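Local coordinates for probable acetyltransferase (Pseudomonas aeruginosa PAO1, PDB 2EUI), which probably transfers acyl groups as a GNAT-family acetyltransferase and forms a two-fold symmetric dimer, at the interface of chains A and B. Residues are numbered along the deposited sequence; one frame, centred on the assembly and turned at random. Chains: chain A/B, Probable acetyltransferase.

The interface of chains A and B. Residues chain A 115-119, 135-137, 143; chain B 116, 141-144.
One face of the A:Phe135 ring carries A:Val117 CG1 towards its rim, and the ring atom CD2 meets B:Tyr144 CB, the two aromatic side chains crossing at about a right angle. The B:Phe141 ring turns its edge to the carbonyl carbon of A:Thr119, and B:Asn143 ND2 sits over the rim of one face of the B:Arg116 guanidinium, with B:Phe141 CG at its edge. These groups flank an antiparallel strand exchange in this GNAT-fold dimer: B:141-147 pairs with A:114-120, joining the partner's sheet through residues 117 to 119 of chain A, and the two-fold axis repeats the pairing with chains swapped. The backbones of A:Val117 and B:Tyr144 hydrogen-bond in both directions. B:Tyr144 N reaches A:Val117 O in the carbonyl plane at 2.9 Å and almost straight, whereas A:Val117 N approaches B:Tyr144 O from above the carbonyl plane. Further along, B:Lys142 N approaches A:Thr119 O nearly along the C=O axis at 2.7 Å, and A:Thr119 N returns to B:Lys142 O at 3.2 Å. A:Ser118 OG, anti to its backbone N (chi1 -174°), is gripped by two hydrogen bonds, from the amide B:Asn143 ND2 at 2.9 Å and the guanidinium B:Arg116 NH2 at 3.0 Å. The A:Asn143 and B:Asn143 amides slide past each other in opposite directions, nearly perpendicular; their modelled OD1 atoms face each other without bonding, so one amide may be flipped. B:Tyr144, CG anti to the carbonyl carbon (chi1 -53°), runs alongside A:Val117. Extended A:Glu137 crosses B:Lys142 at about a right angle, its carboxylate OE1 4.4 Å from the amine NZ of B:Lys142, so any attraction would act without direct contact. The A:Arg116 and B:Arg116 side chains cross obliquely, guanidinium planes 60° apart; some like-charge repulsion is possible.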
# COMPACT_ATOMS: atom_id res chain seq x y z
N MSE A 115 0.55 -4.32 -9.92
CA MSE A 115 1.64 -4.05 -9.01
C MSE A 115 1.68 -2.54 -9.07
O MSE A 115 1.52 -1.96 -10.15
CB MSE A 115 2.95 -4.62 -9.52
CG MSE A 115 3.17 -6.10 -9.27
SE MSE A 115 4.97 -6.58 -9.81
CE MSE A 115 5.87 -6.41 -8.11
N ARG A 116 1.88 -1.91 -7.93
CA ARG A 116 1.94 -0.46 -7.85
C ARG A 116 3.23 -0.07 -7.14
O ARG A 116 3.62 -0.68 -6.14
CB ARG A 116 0.70 0.04 -7.10
CG ARG A 116 0.67 1.54 -6.78
CD ARG A 116 1.52 1.89 -5.55
NE ARG A 116 1.26 3.25 -5.05
CZ ARG A 116 0.10 3.65 -4.54
NH1 ARG A 116 -0.94 2.81 -4.46
NH2 ARG A 116 -0.04 4.90 -4.10
N VAL A 117 3.92 0.93 -7.68
CA VAL A 117 5.16 1.40 -7.08
C VAL A 117 5.10 2.91 -6.91
O VAL A 117 4.48 3.62 -7.70
CB VAL A 117 6.39 1.02 -7.96
CG1 VAL A 117 6.37 1.80 -9.25
CG2 VAL A 117 7.68 1.31 -7.20
N SER A 118 5.76 3.41 -5.87
CA SER A 118 5.78 4.84 -5.61
C SER A 118 7.20 5.19 -5.22
O SER A 118 7.81 4.49 -4.41
CB SER A 118 4.81 5.16 -4.47
OG SER A 118 4.69 6.55 -4.29
N THR A 119 7.74 6.26 -5.81
CA THR A 119 9.11 6.70 -5.53
C THR A 119 9.35 8.20 -5.74
O THR A 119 8.59 8.88 -6.45
CB THR A 119 10.11 5.90 -6.39
OG1 THR A 119 11.45 6.17 -5.96
CG2 THR A 119 9.96 6.28 -7.86
N PHE A 135 6.30 -1.02 -15.41
CA PHE A 135 5.66 0.14 -14.80
C PHE A 135 5.43 1.37 -15.67
O PHE A 135 6.29 1.77 -16.45
CB PHE A 135 6.44 0.57 -13.55
CG PHE A 135 6.25 -0.34 -12.38
CD1 PHE A 135 7.20 -1.29 -12.06
CD2 PHE A 135 5.08 -0.25 -11.61
CE1 PHE A 135 7.00 -2.16 -10.99
CE2 PHE A 135 4.86 -1.11 -10.55
CZ PHE A 135 5.82 -2.07 -10.23
N ARG A 136 4.24 1.96 -15.53
CA ARG A 136 3.89 3.16 -16.28
C ARG A 136 3.29 4.17 -15.30
O ARG A 136 2.77 3.80 -14.26
CB ARG A 136 2.89 2.85 -17.40
CG ARG A 136 3.45 2.01 -18.54
CD ARG A 136 2.41 1.82 -19.65
NE ARG A 136 2.13 3.06 -20.38
CZ ARG A 136 2.99 3.67 -21.20
NH1 ARG A 136 4.20 3.16 -21.40
NH2 ARG A 136 2.64 4.79 -21.83
N GLU A 137 3.36 5.44 -15.66
CA GLU A 137 2.83 6.51 -14.81
C GLU A 137 1.47 6.98 -15.34
O GLU A 137 1.32 8.13 -15.74
CB GLU A 137 3.84 7.66 -14.83
CG GLU A 137 3.62 8.77 -13.83
CD GLU A 137 4.67 9.87 -13.96
OE1 GLU A 137 5.86 9.54 -14.15
OE2 GLU A 137 4.30 11.06 -13.87
N ASN A 143 -3.28 11.92 -7.88
CA ASN A 143 -2.76 11.36 -6.63
C ASN A 143 -2.63 12.35 -5.48
O ASN A 143 -2.04 13.42 -5.61
CB ASN A 143 -1.42 10.70 -6.90
CG ASN A 143 -1.55 9.50 -7.79
OD1 ASN A 143 -0.56 8.89 -8.20
ND2 ASN A 143 -2.79 9.13 -8.09
N ARG B 116 -2.76 8.33 1.67
CA ARG B 116 -2.76 8.53 0.23
C ARG B 116 -4.15 8.25 -0.32
O ARG B 116 -4.88 7.44 0.25
CB ARG B 116 -1.79 7.58 -0.47
CG ARG B 116 -0.32 7.92 -0.44
CD ARG B 116 0.44 6.82 -1.18
NE ARG B 116 1.87 7.09 -1.28
CZ ARG B 116 2.39 8.06 -2.03
NH1 ARG B 116 1.60 8.85 -2.76
NH2 ARG B 116 3.71 8.24 -2.05
N PHE B 141 6.18 12.56 -4.69
CA PHE B 141 6.39 11.25 -5.30
C PHE B 141 5.87 11.13 -6.73
O PHE B 141 5.06 11.94 -7.19
CB PHE B 141 5.73 10.18 -4.43
CG PHE B 141 6.35 10.04 -3.08
CD1 PHE B 141 7.57 9.38 -2.93
CD2 PHE B 141 5.74 10.56 -1.95
CE1 PHE B 141 8.16 9.24 -1.68
CE2 PHE B 141 6.32 10.43 -0.69
CZ PHE B 141 7.53 9.77 -0.56
N LYS B 142 6.34 10.10 -7.42
CA LYS B 142 5.94 9.81 -8.79
C LYS B 142 5.36 8.39 -8.72
O LYS B 142 6.01 7.48 -8.21
CB LYS B 142 7.15 9.88 -9.70
CG LYS B 142 6.85 9.73 -11.17
CD LYS B 142 7.96 10.33 -12.03
CE LYS B 142 8.04 11.85 -11.86
NZ LYS B 142 8.92 12.50 -12.87
N ASN B 143 4.14 8.20 -9.22
CA ASN B 143 3.49 6.90 -9.11
C ASN B 143 3.30 6.03 -10.36
O ASN B 143 2.83 6.49 -11.40
CB ASN B 143 2.16 7.09 -8.39
CG ASN B 143 2.32 7.81 -7.07
OD1 ASN B 143 2.40 9.04 -7.02
ND2 ASN B 143 2.40 7.04 -5.98
N TYR B 144 3.64 4.75 -10.22
CA TYR B 144 3.54 3.80 -11.31
C TYR B 144 2.65 2.58 -11.03
O TYR B 144 2.44 2.18 -9.88
CB TYR B 144 4.94 3.30 -11.70
CG TYR B 144 5.92 4.40 -12.00
CD1 TYR B 144 6.61 5.04 -10.98
CD2 TYR B 144 6.17 4.79 -13.31
CE1 TYR B 144 7.53 6.05 -11.26
CE2 TYR B 144 7.07 5.80 -13.61
CZ TYR B 144 7.75 6.42 -12.58
OH TYR B 144 8.65 7.41 -12.87